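Local coordinates for protein aspartate aminotransferase (Rhodobacter sphaeroides, PDB 3NRA) that probably catalyses the pyridoxal 5'-phosphate-dependent transfer of an amino group between L-aspartate and 2-oxoglutarate, giving oxaloacetate and L-glutamate, at residues B[22-28]-B[356-360]; B[31-37]-B[400-406]; B[163-169]-B[194-200]; B[221-226]-B[334-339]. The contacts are given in a common frame with arbitrary orientation. Where two conformers were deposited one is given. Numbering follows the deposited sequence.

Interaction 1. Residues B[22-28]-B[356-360]; sequences RQSAAGL and KILRL
An irregular N-terminal loop, residues 22-28, lies across one flank of a helical turn, residues 356-360 of helix 351-362, in the C-terminal part of an aminotransferase chain. The closest CA atoms are those of Gln23 and Leu360, 5.8 Å apart; at the other end Leu28 CA and Ile357 CA are 8.4 Å apart. Gln23 (chi1 t, chi2 p) points toward the helix: its OE1 accepts from Arg359 NH1 at 3.2 Å, at the edge of the guanidinium, and its CG packs 3.4 Å from Leu360 CD1. Within the loop, Gln23 NE2 donates to Ser24 O (3.1 Å). Ser24 OG accepts from Ala26 N at 2.9 Å, an ST turn, and Ala25 to Leu28 form a type II beta turn (Leu28 N to Ala25 O 2.8 Å) with Gly27 at positive phi. A water bridges Ala26 O and Lys356 NZ, 2.9 Å from each. Leu28 (mt) closes the segment, its CD1 3.8 Å from Lys356 CB and 4.4 Å from Ile357 CG1. The cationic ends of Arg359 and Lys356 meet neutral oxygens, directly and through water, so no salt bridge forms; Leu28 and Leu360 complete the seam with apolar contact.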
# COMPACT_ATOMS: atom_id res chain seq x y z
N ARG B 22 -15.81 14.64 19.07
CA ARG B 22 -15.92 15.85 19.85
C ARG B 22 -14.61 16.07 20.62
O ARG B 22 -13.93 15.10 21.03
CB ARG B 22 -17.12 15.73 20.83
CG ARG B 22 -17.38 16.99 21.69
CD ARG B 22 -18.58 16.79 22.67
NE ARG B 22 -18.37 17.51 23.95
CZ ARG B 22 -19.26 17.58 24.95
NH1 ARG B 22 -20.46 16.99 24.86
NH2 ARG B 22 -18.95 18.27 26.07
N GLN B 23 -14.22 17.35 20.79
CA GLN B 23 -13.04 17.69 21.58
C GLN B 23 -13.46 17.81 23.04
O GLN B 23 -14.44 18.50 23.37
CB GLN B 23 -12.40 19.02 21.09
CG GLN B 23 -11.09 19.49 21.87
CD GLN B 23 -9.95 18.46 21.85
OE1 GLN B 23 -9.53 17.99 20.77
NE2 GLN B 23 -9.41 18.13 23.04
N SER B 24 -12.73 17.12 23.91
CA SER B 24 -12.99 17.14 25.36
C SER B 24 -12.17 18.27 26.01
O SER B 24 -11.09 18.61 25.54
CB SER B 24 -12.63 15.77 25.98
OG SER B 24 -12.36 15.85 27.37
N ALA B 25 -12.70 18.83 27.10
CA ALA B 25 -12.00 19.83 27.87
C ALA B 25 -11.08 19.19 28.95
O ALA B 25 -10.48 19.91 29.76
CB ALA B 25 -13.00 20.76 28.51
N ALA B 26 -10.99 17.86 28.98
CA ALA B 26 -10.33 17.18 30.08
C ALA B 26 -8.88 17.57 30.09
O ALA B 26 -8.21 17.53 29.03
CB ALA B 26 -10.49 15.63 29.97
N GLY B 27 -8.40 18.04 31.25
CA GLY B 27 -7.04 18.55 31.38
C GLY B 27 -6.87 20.02 30.97
O GLY B 27 -5.81 20.57 31.15
N LEU B 28 -7.92 20.66 30.45
CA LEU B 28 -7.85 22.05 30.01
C LEU B 28 -8.77 22.99 30.81
O LEU B 28 -8.91 24.15 30.46
CB LEU B 28 -8.21 22.14 28.52
CG LEU B 28 -7.40 21.27 27.55
CD1 LEU B 28 -7.97 21.40 26.13
CD2 LEU B 28 -5.94 21.63 27.58
N LYS B 356 -5.64 22.00 20.73
CA LYS B 356 -6.91 21.49 21.25
C LYS B 356 -7.92 22.61 21.41
O LYS B 356 -9.08 22.46 21.05
CB LYS B 356 -6.70 20.78 22.56
CG LYS B 356 -5.86 19.50 22.43
CD LYS B 356 -5.54 18.87 23.77
CE LYS B 356 -4.82 17.51 23.59
NZ LYS B 356 -4.91 16.67 24.83
N ILE B 357 -7.46 23.76 21.90
CA ILE B 357 -8.32 24.92 22.14
C ILE B 357 -8.86 25.52 20.82
O ILE B 357 -10.01 25.93 20.75
CB ILE B 357 -7.55 25.97 23.02
CG1 ILE B 357 -7.54 25.50 24.48
CG2 ILE B 357 -8.16 27.36 22.90
CD1 ILE B 357 -6.59 26.24 25.37
N LEU B 358 -8.05 25.53 19.78
CA LEU B 358 -8.50 25.97 18.45
C LEU B 358 -9.68 25.14 17.95
O LEU B 358 -10.63 25.68 17.38
CB LEU B 358 -7.37 25.89 17.44
CG LEU B 358 -6.33 26.97 17.49
CD1 LEU B 358 -5.27 26.68 16.41
CD2 LEU B 358 -6.96 28.40 17.29
N ARG B 359 -9.62 23.84 18.19
CA ARG B 359 -10.68 22.93 17.82
C ARG B 359 -11.92 23.13 18.72
O ARG B 359 -13.04 23.27 18.23
CB ARG B 359 -10.18 21.48 17.90
CG ARG B 359 -11.17 20.47 17.48
CD ARG B 359 -10.50 19.19 17.07
NE ARG B 359 -11.49 18.21 16.59
CZ ARG B 359 -11.98 17.17 17.28
NH1 ARG B 359 -11.57 16.89 18.54
NH2 ARG B 359 -12.87 16.36 16.70
N LEU B 360 -11.69 23.20 20.03
CA LEU B 360 -12.79 23.41 21.02
C LEU B 360 -13.53 24.74 20.83
O LEU B 360 -14.77 24.77 20.81
CB LEU B 360 -12.24 23.35 22.44
CG LEU B 360 -13.26 22.95 23.48
CD1 LEU B 360 -13.38 21.43 23.49
CD2 LEU B 360 -12.87 23.49 24.88
O HOH W 1 -5.81 17.42 27.43

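Interaction 2. Residues B[31-37]-B[400-406]; sequences LIRGAPI and TLVERYR
The C-terminal end of helix 388-404 is clasped by an extended loop, residues 31-37, through reciprocal arginine-to-carbonyl hydrogen bonds, in the small C-terminal part of this aminotransferase fold. Arg33 CA lies 7.4 Å from Arg404 CA, and Ile37 CA 8.8 Å from Leu401 CA. Thr400 presents CG2 to Ile37 CD1 at 3.7 Å, and Leu401 brings CD2 to the same CD1, also at 3.7 Å; Ile37 (mt) points toward the helix. Arg404 (chi1 t, chi2 t, chi3 m) reaches back to the loop, where its NH1 donates to Arg33 O (3.0 Å) and Ala35 O (2.7 Å), and water links its NH2 (3.1 Å) with Pro36 O (2.9 Å). Gly34, at positive phi, comes with CA 3.5 Å from Arg404 NH1; a CB there would clash. Arg33 (mtt) sends NH1 to Arg404 O at 2.9 Å. Tyr405, the first residue to leave helical angles, swings its ring (chi1 m) under Arg33, whose CD makes an off-centre CH-pi contact 4.3 Å from the ring centroid. Tyr405 OH accepts from Arg33 N at 2.9 Å and hydrogen-bonds Gln361 of helix 351-362. A water joins Arg406 O (2.8 Å) to Arg33 NH1 (3.1 Å).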
# COMPACT_ATOMS: atom_id res chain seq x y z
N LEU B 31 -7.32 26.19 32.05
CA LEU B 31 -6.63 26.94 30.99
C LEU B 31 -7.57 27.64 30.01
O LEU B 31 -7.20 28.63 29.40
CB LEU B 31 -5.74 25.98 30.20
CG LEU B 31 -4.72 25.17 31.00
CD1 LEU B 31 -3.93 24.32 30.06
CD2 LEU B 31 -3.79 26.09 31.84
N ILE B 32 -8.80 27.15 29.88
CA ILE B 32 -9.74 27.67 28.86
C ILE B 32 -10.27 29.05 29.26
O ILE B 32 -10.66 29.26 30.40
CB ILE B 32 -10.91 26.67 28.61
CG1 ILE B 32 -10.40 25.49 27.79
CG2 ILE B 32 -12.09 27.33 27.85
CD1 ILE B 32 -11.17 24.21 28.03
N ARG B 33 -10.23 29.99 28.30
CA ARG B 33 -10.68 31.37 28.48
C ARG B 33 -11.82 31.63 27.57
O ARG B 33 -11.74 31.34 26.37
CB ARG B 33 -9.56 32.36 28.12
CG ARG B 33 -8.28 32.19 28.90
CD ARG B 33 -7.25 33.21 28.51
NE ARG B 33 -6.05 33.11 29.36
CZ ARG B 33 -5.02 33.97 29.35
NH1 ARG B 33 -4.98 35.01 28.52
NH2 ARG B 33 -4.01 33.78 30.18
N GLY B 34 -12.90 32.20 28.10
CA GLY B 34 -14.01 32.67 27.27
C GLY B 34 -14.88 31.55 26.73
O GLY B 34 -14.72 30.39 27.11
N ALA B 35 -15.84 31.93 25.87
CA ALA B 35 -16.72 30.98 25.19
C ALA B 35 -16.22 30.71 23.75
O ALA B 35 -15.30 31.39 23.27
CB ALA B 35 -18.19 31.52 25.16
N PRO B 36 -16.83 29.72 23.06
CA PRO B 36 -16.47 29.48 21.65
C PRO B 36 -16.78 30.66 20.72
O PRO B 36 -17.53 31.56 21.09
CB PRO B 36 -17.33 28.26 21.26
CG PRO B 36 -17.57 27.52 22.55
CD PRO B 36 -17.72 28.65 23.59
N ILE B 37 -16.16 30.66 19.55
CA ILE B 37 -16.43 31.65 18.51
C ILE B 37 -17.21 30.95 17.37
O ILE B 37 -16.70 30.02 16.74
CB ILE B 37 -15.11 32.23 17.95
CG1 ILE B 37 -14.26 32.86 19.06
CG2 ILE B 37 -15.37 33.28 16.89
CD1 ILE B 37 -12.82 33.15 18.56
N THR B 400 -7.98 35.78 16.53
CA THR B 400 -8.79 36.18 17.70
C THR B 400 -8.40 35.36 18.97
O THR B 400 -8.15 35.93 20.05
CB THR B 400 -10.30 36.02 17.44
OG1 THR B 400 -10.68 36.82 16.33
CG2 THR B 400 -11.13 36.43 18.67
N LEU B 401 -8.28 34.04 18.81
CA LEU B 401 -7.87 33.17 19.92
C LEU B 401 -6.41 33.31 20.27
O LEU B 401 -6.06 33.24 21.46
CB LEU B 401 -8.22 31.70 19.65
CG LEU B 401 -9.72 31.37 19.76
CD1 LEU B 401 -9.99 29.89 19.69
CD2 LEU B 401 -10.33 31.96 21.02
N VAL B 402 -5.55 33.53 19.28
CA VAL B 402 -4.16 33.91 19.58
C VAL B 402 -4.11 35.18 20.47
O VAL B 402 -3.36 35.23 21.43
CB VAL B 402 -3.32 34.06 18.30
CG1 VAL B 402 -1.97 34.75 18.61
CG2 VAL B 402 -3.09 32.70 17.68
N GLU B 403 -4.97 36.16 20.18
CA GLU B 403 -5.04 37.37 21.01
C GLU B 403 -5.57 37.06 22.40
O GLU B 403 -5.02 37.54 23.40
CB GLU B 403 -5.89 38.46 20.33
CG GLU B 403 -5.26 38.96 18.96
CD GLU B 403 -6.26 39.70 18.03
OE1 GLU B 403 -7.43 39.98 18.46
OE2 GLU B 403 -5.86 40.03 16.89
N ARG B 404 -6.60 36.21 22.47
CA ARG B 404 -7.23 35.87 23.76
C ARG B 404 -6.26 35.16 24.71
O ARG B 404 -6.34 35.34 25.93
CB ARG B 404 -8.49 35.00 23.55
CG ARG B 404 -9.43 34.95 24.77
CD ARG B 404 -10.52 33.92 24.60
NE ARG B 404 -11.50 34.34 23.62
CZ ARG B 404 -12.61 33.66 23.30
NH1 ARG B 404 -12.92 32.52 23.92
NH2 ARG B 404 -13.42 34.12 22.35
N TYR B 405 -5.35 34.35 24.15
CA TYR B 405 -4.41 33.51 24.95
C TYR B 405 -2.98 34.05 24.98
O TYR B 405 -2.09 33.40 25.50
CB TYR B 405 -4.39 32.08 24.42
CG TYR B 405 -5.63 31.32 24.76
CD1 TYR B 405 -5.74 30.65 25.98
CD2 TYR B 405 -6.70 31.31 23.91
CE1 TYR B 405 -6.88 29.99 26.32
CE2 TYR B 405 -7.85 30.64 24.24
CZ TYR B 405 -7.95 29.99 25.45
OH TYR B 405 -9.10 29.31 25.76
N ARG B 406 -2.77 35.23 24.42
CA ARG B 406 -1.42 35.78 24.31
C ARG B 406 -0.81 35.95 25.71
O ARG B 406 -1.47 36.43 26.62
CB ARG B 406 -1.44 37.12 23.56
CG ARG B 406 -0.04 37.66 23.16
CD ARG B 406 -0.11 39.16 22.72
NE ARG B 406 -1.05 39.36 21.61
CZ ARG B 406 -0.82 39.05 20.32
NH1 ARG B 406 0.35 38.53 19.92
NH2 ARG B 406 -1.77 39.28 19.41
O HOH W 2 -2.32 36.47 29.31
O HOH W 3 -16.47 34.10 21.91

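Interaction 3. Residues B[163-169]-B[194-200]; sequences TRAGLDL and VVYSAEE
One buried carboxylate, that of Glu200, gathers four backbone amides from two segments. Its OE1 accepts from Ala165 N (2.9 Å) and from Ser197 N (2.9 Å), while OE2 accepts from Gly166 N (2.8 Å) and Leu167 N (3.1 Å); Glu200 is mt with chi3 near -43°. The loop 163-169 thus wraps around the start of helix 198-211, Arg164 and Ala165 CA each 5.0 Å from Ser197 and Tyr196 CA respectively. With Gly166 at phi 108°, the consecutive amides of 165-167 all face the acid. A water donates to Glu200 OE2 and Leu167 O, 2.6 Å from each. Ala165 CB sits over the face of the Tyr196 ring, 4.1 Å from its centroid, and touches Val194 CG2 at 3.8 Å; Leu167 CB meets Tyr196 CE2, also at 3.8 Å. Tyr196 packs on Val132 of the large sheet. Ser197 (p) returns a bond from Glu200 N to its OG (2.9 Å), so Ser197 and Glu200 form a capping box at the helix N-terminus, here extended to fasten a neighbouring loop of the large domain.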
# COMPACT_ATOMS: atom_id res chain seq x y z
N THR B 163 14.06 34.47 -1.31
CA THR B 163 14.71 33.99 -2.55
C THR B 163 15.33 32.59 -2.38
O THR B 163 15.88 32.04 -3.31
CB THR B 163 15.81 34.96 -3.04
OG1 THR B 163 16.88 34.98 -2.09
CG2 THR B 163 15.25 36.37 -3.24
N ARG B 164 15.27 32.05 -1.18
CA ARG B 164 15.68 30.68 -0.97
C ARG B 164 14.91 30.08 0.16
O ARG B 164 14.28 30.80 0.96
CB ARG B 164 17.19 30.61 -0.73
CG ARG B 164 17.69 31.32 0.51
CD ARG B 164 19.22 31.33 0.54
NE ARG B 164 19.75 32.16 1.63
CZ ARG B 164 21.03 32.55 1.76
NH1 ARG B 164 21.96 32.20 0.86
NH2 ARG B 164 21.38 33.33 2.80
N ALA B 165 14.93 28.75 0.21
CA ALA B 165 14.24 28.01 1.26
C ALA B 165 14.94 28.19 2.59
O ALA B 165 14.29 28.30 3.61
CB ALA B 165 14.16 26.56 0.90
N GLY B 166 16.27 28.19 2.58
CA GLY B 166 17.08 28.41 3.77
C GLY B 166 17.79 27.16 4.29
O GLY B 166 18.15 27.11 5.46
N LEU B 167 17.98 26.16 3.42
CA LEU B 167 18.67 24.93 3.84
C LEU B 167 20.10 25.23 4.26
O LEU B 167 20.80 26.00 3.60
CB LEU B 167 18.69 23.88 2.70
CG LEU B 167 19.13 22.45 3.10
CD1 LEU B 167 18.15 21.80 4.08
CD2 LEU B 167 19.28 21.56 1.87
N ASP B 168 20.51 24.63 5.39
CA ASP B 168 21.89 24.65 5.85
C ASP B 168 22.74 23.67 5.02
O ASP B 168 22.88 22.50 5.39
CB ASP B 168 21.93 24.30 7.34
CG ASP B 168 23.34 24.18 7.88
OD1 ASP B 168 24.31 24.60 7.19
OD2 ASP B 168 23.50 23.60 8.97
N LEU B 169 23.34 24.18 3.95
CA LEU B 169 24.08 23.33 3.00
C LEU B 169 25.39 22.82 3.58
O LEU B 169 25.82 21.71 3.26
CB LEU B 169 24.31 24.05 1.67
CG LEU B 169 23.00 24.35 0.89
CD1 LEU B 169 23.20 25.51 -0.07
CD2 LEU B 169 22.46 23.12 0.17
N VAL B 194 7.82 26.47 1.17
CA VAL B 194 8.94 27.12 0.50
C VAL B 194 9.56 26.18 -0.56
O VAL B 194 9.57 24.96 -0.41
CB VAL B 194 10.03 27.59 1.51
CG1 VAL B 194 9.45 28.60 2.48
CG2 VAL B 194 10.65 26.41 2.23
N VAL B 195 10.09 26.78 -1.61
CA VAL B 195 10.64 26.05 -2.76
C VAL B 195 12.12 26.30 -2.76
O VAL B 195 12.55 27.42 -2.50
CB VAL B 195 10.00 26.57 -4.08
CG1 VAL B 195 10.81 26.14 -5.29
CG2 VAL B 195 8.52 26.09 -4.19
N TYR B 196 12.91 25.29 -3.04
CA TYR B 196 14.38 25.45 -3.00
C TYR B 196 14.83 26.25 -4.22
O TYR B 196 14.31 26.07 -5.29
CB TYR B 196 15.08 24.09 -2.95
CG TYR B 196 14.95 23.38 -1.60
CD1 TYR B 196 13.73 22.87 -1.17
CD2 TYR B 196 16.03 23.26 -0.76
CE1 TYR B 196 13.60 22.25 0.06
CE2 TYR B 196 15.91 22.63 0.48
CZ TYR B 196 14.70 22.13 0.88
OH TYR B 196 14.59 21.50 2.10
N SER B 197 15.75 27.19 -4.02
CA SER B 197 16.27 28.02 -5.13
C SER B 197 17.10 27.18 -6.10
O SER B 197 17.53 26.07 -5.76
CB SER B 197 17.16 29.13 -4.57
OG SER B 197 18.39 28.59 -4.09
N ALA B 198 17.32 27.72 -7.30
CA ALA B 198 18.25 27.15 -8.29
C ALA B 198 19.62 26.83 -7.69
O ALA B 198 20.17 25.78 -7.93
CB ALA B 198 18.40 28.12 -9.51
N GLU B 199 20.12 27.73 -6.87
CA GLU B 199 21.43 27.59 -6.25
C GLU B 199 21.41 26.48 -5.18
O GLU B 199 22.31 25.66 -5.14
CB GLU B 199 21.86 28.95 -5.63
CG GLU B 199 23.35 29.26 -5.72
CD GLU B 199 24.22 28.50 -4.70
OE1 GLU B 199 23.72 28.16 -3.60
OE2 GLU B 199 25.43 28.27 -5.00
N GLU B 200 20.36 26.43 -4.35
CA GLU B 200 20.22 25.34 -3.36
C GLU B 200 20.19 23.97 -4.02
O GLU B 200 20.83 23.05 -3.56
CB GLU B 200 18.99 25.53 -2.48
CG GLU B 200 19.19 26.65 -1.39
CD GLU B 200 17.92 27.02 -0.68
OE1 GLU B 200 16.85 27.16 -1.34
OE2 GLU B 200 18.00 27.22 0.55
O HOH W 4 20.32 27.71 1.71

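Interaction 4. Residues B[221-226]-B[334-339]; sequences YSRLRY and PQAGSY
Four hydrogen bonds join the loops 221-226 and 334-339. Gly337 N donates to Leu224 O (2.8 Å) and Tyr226 N to Gln335 O (3.1 Å), framing a single backbone bridge between Arg225 and Ala336, whose CA atoms are 4.2 Å apart. Two hydroxyls add to this: Tyr226 OH donates to Gly337 O, and Ser338 OG to Tyr221 OH, both at 2.8 Å. Tyr221 to Leu224 form a type I beta turn, and Leu224 then centres an inverse gamma turn (phi -87°, psi 72°), its carbonyl facing segment 334-339; Ala336 CA also makes a CA-H...O contact with Leu224 O at 3.1 Å. Outside this core lies the packing. Gly337, at positive phi, lays its CA over the Tyr221 ring, 3.5 Å from the centroid, where a CB would collide with the ring. The edge of Tyr221 (chi1 -124°) is turned to the face of Tyr339 in an offset edge-to-face pair, centroids 5.7 Å apart and planes at 86°. Tyr226 (chi1 m) lies along the 334-337 backbone, its CD2 3.5 Å from Pro334 O, and also touches His312 and Arg316 of helix 304-324. Tyr339 OH hydrogen-bonds NZ of the modified lysine at position 253, the pyridoxal phosphate-lysine Schiff base, so the 334-339 end of this junction borders the pyridoxal phosphate site of the aminotransferase.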
# COMPACT_ATOMS: atom_id res chain seq x y z
N TYR B 221 3.96 18.33 -4.41
CA TYR B 221 3.11 19.51 -4.64
C TYR B 221 3.74 20.51 -5.66
O TYR B 221 3.27 21.65 -5.78
CB TYR B 221 2.77 20.19 -3.29
CG TYR B 221 1.30 20.36 -2.98
CD1 TYR B 221 0.38 20.68 -3.97
CD2 TYR B 221 0.82 20.24 -1.67
CE1 TYR B 221 -0.96 20.91 -3.66
CE2 TYR B 221 -0.53 20.41 -1.38
CZ TYR B 221 -1.41 20.75 -2.37
OH TYR B 221 -2.77 20.94 -2.07
N SER B 222 4.72 20.05 -6.43
CA SER B 222 5.54 20.92 -7.28
C SER B 222 4.79 21.48 -8.47
O SER B 222 5.18 22.49 -9.00
CB SER B 222 6.79 20.18 -7.77
OG SER B 222 6.42 19.02 -8.53
N ARG B 223 3.69 20.84 -8.86
CA ARG B 223 2.86 21.34 -9.96
C ARG B 223 1.99 22.56 -9.59
O ARG B 223 1.61 23.36 -10.46
CB ARG B 223 1.99 20.22 -10.51
CG ARG B 223 1.55 20.46 -11.90
CD ARG B 223 0.68 19.34 -12.41
NE ARG B 223 0.15 19.69 -13.71
CZ ARG B 223 -0.88 19.10 -14.30
NH1 ARG B 223 -1.50 18.08 -13.75
NH2 ARG B 223 -1.26 19.52 -15.49
N LEU B 224 1.63 22.69 -8.31
CA LEU B 224 0.81 23.81 -7.88
C LEU B 224 1.71 24.98 -7.56
O LEU B 224 1.87 25.34 -6.42
CB LEU B 224 -0.04 23.43 -6.67
CG LEU B 224 -1.21 24.39 -6.40
CD1 LEU B 224 -2.39 24.00 -7.32
CD2 LEU B 224 -1.63 24.38 -4.93
N ARG B 225 2.28 25.59 -8.61
CA ARG B 225 3.37 26.58 -8.47
C ARG B 225 2.81 27.97 -8.73
O ARG B 225 2.19 28.20 -9.75
CB ARG B 225 4.52 26.25 -9.46
CG ARG B 225 5.68 27.28 -9.47
CD ARG B 225 6.82 26.88 -10.45
NE ARG B 225 6.35 26.64 -11.82
CZ ARG B 225 6.07 27.59 -12.73
NH1 ARG B 225 6.25 28.88 -12.47
NH2 ARG B 225 5.60 27.22 -13.91
N TYR B 226 3.00 28.88 -7.78
CA TYR B 226 2.36 30.18 -7.84
C TYR B 226 3.05 31.11 -8.84
O TYR B 226 4.23 30.94 -9.16
CB TYR B 226 2.26 30.80 -6.43
CG TYR B 226 1.35 29.99 -5.55
CD1 TYR B 226 0.00 29.84 -5.87
CD2 TYR B 226 1.86 29.25 -4.48
CE1 TYR B 226 -0.83 29.02 -5.12
CE2 TYR B 226 1.04 28.45 -3.72
CZ TYR B 226 -0.31 28.32 -4.05
OH TYR B 226 -1.11 27.53 -3.32
N PRO B 334 4.08 30.74 0.87
CA PRO B 334 4.22 29.50 0.11
C PRO B 334 4.44 29.77 -1.38
O PRO B 334 3.84 30.68 -1.93
CB PRO B 334 2.85 28.79 0.32
CG PRO B 334 2.20 29.51 1.40
CD PRO B 334 2.72 30.88 1.43
N GLN B 335 5.32 29.00 -2.00
CA GLN B 335 5.74 29.23 -3.39
C GLN B 335 5.25 28.12 -4.33
O GLN B 335 5.10 28.33 -5.53
CB GLN B 335 7.24 29.37 -3.44
CG GLN B 335 7.74 30.66 -2.74
CD GLN B 335 9.24 30.65 -2.41
OE1 GLN B 335 9.76 29.68 -1.82
NE2 GLN B 335 9.92 31.75 -2.73
N ALA B 336 4.99 26.96 -3.78
CA ALA B 336 4.17 25.97 -4.44
C ALA B 336 3.43 25.13 -3.40
O ALA B 336 3.83 25.08 -2.24
CB ALA B 336 5.05 25.07 -5.36
N GLY B 337 2.33 24.52 -3.81
CA GLY B 337 1.51 23.69 -2.90
C GLY B 337 0.61 24.51 -2.00
O GLY B 337 0.60 25.73 -2.09
N SER B 338 -0.16 23.85 -1.13
CA SER B 338 -1.21 24.49 -0.34
C SER B 338 -0.97 24.41 1.19
O SER B 338 -1.94 24.34 1.96
CB SER B 338 -2.57 23.88 -0.69
OG SER B 338 -2.69 23.72 -2.08
N TYR B 339 0.31 24.45 1.62
CA TYR B 339 0.64 24.51 3.04
C TYR B 339 1.13 25.90 3.50
O TYR B 339 1.91 26.54 2.81
CB TYR B 339 1.69 23.48 3.38
CG TYR B 339 1.20 22.07 3.18
CD1 TYR B 339 0.04 21.61 3.83
CD2 TYR B 339 1.88 21.19 2.35
CE1 TYR B 339 -0.41 20.32 3.66
CE2 TYR B 339 1.43 19.90 2.16
CZ TYR B 339 0.27 19.47 2.82
OH TYR B 339 -0.20 18.19 2.62

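The four contacts form two pairs. Interactions 1 and 2, centres 12 Å apart, make one peripheral cluster: their segments alternate along the chain, and Ile357 CG2 packs on Tyr405 CE2 at 3.6 Å, as does Leu360 CD2 on Ile32 CD1, also at 3.6 Å. Interactions 3 and 4, centres 15 Å apart, lie nearer the middle of the chain and are joined by a probable hydrogen bond from Val195 N to Gln335 OE1 (2.9 Å). Interaction 4 reaches the cofactor-bearing lysine at position 253 through Tyr339. The centres of interactions 1 and 2 each lie about 32 Å from that of interaction 4, yet both contacts close loops that enclose interactions 3 and 4.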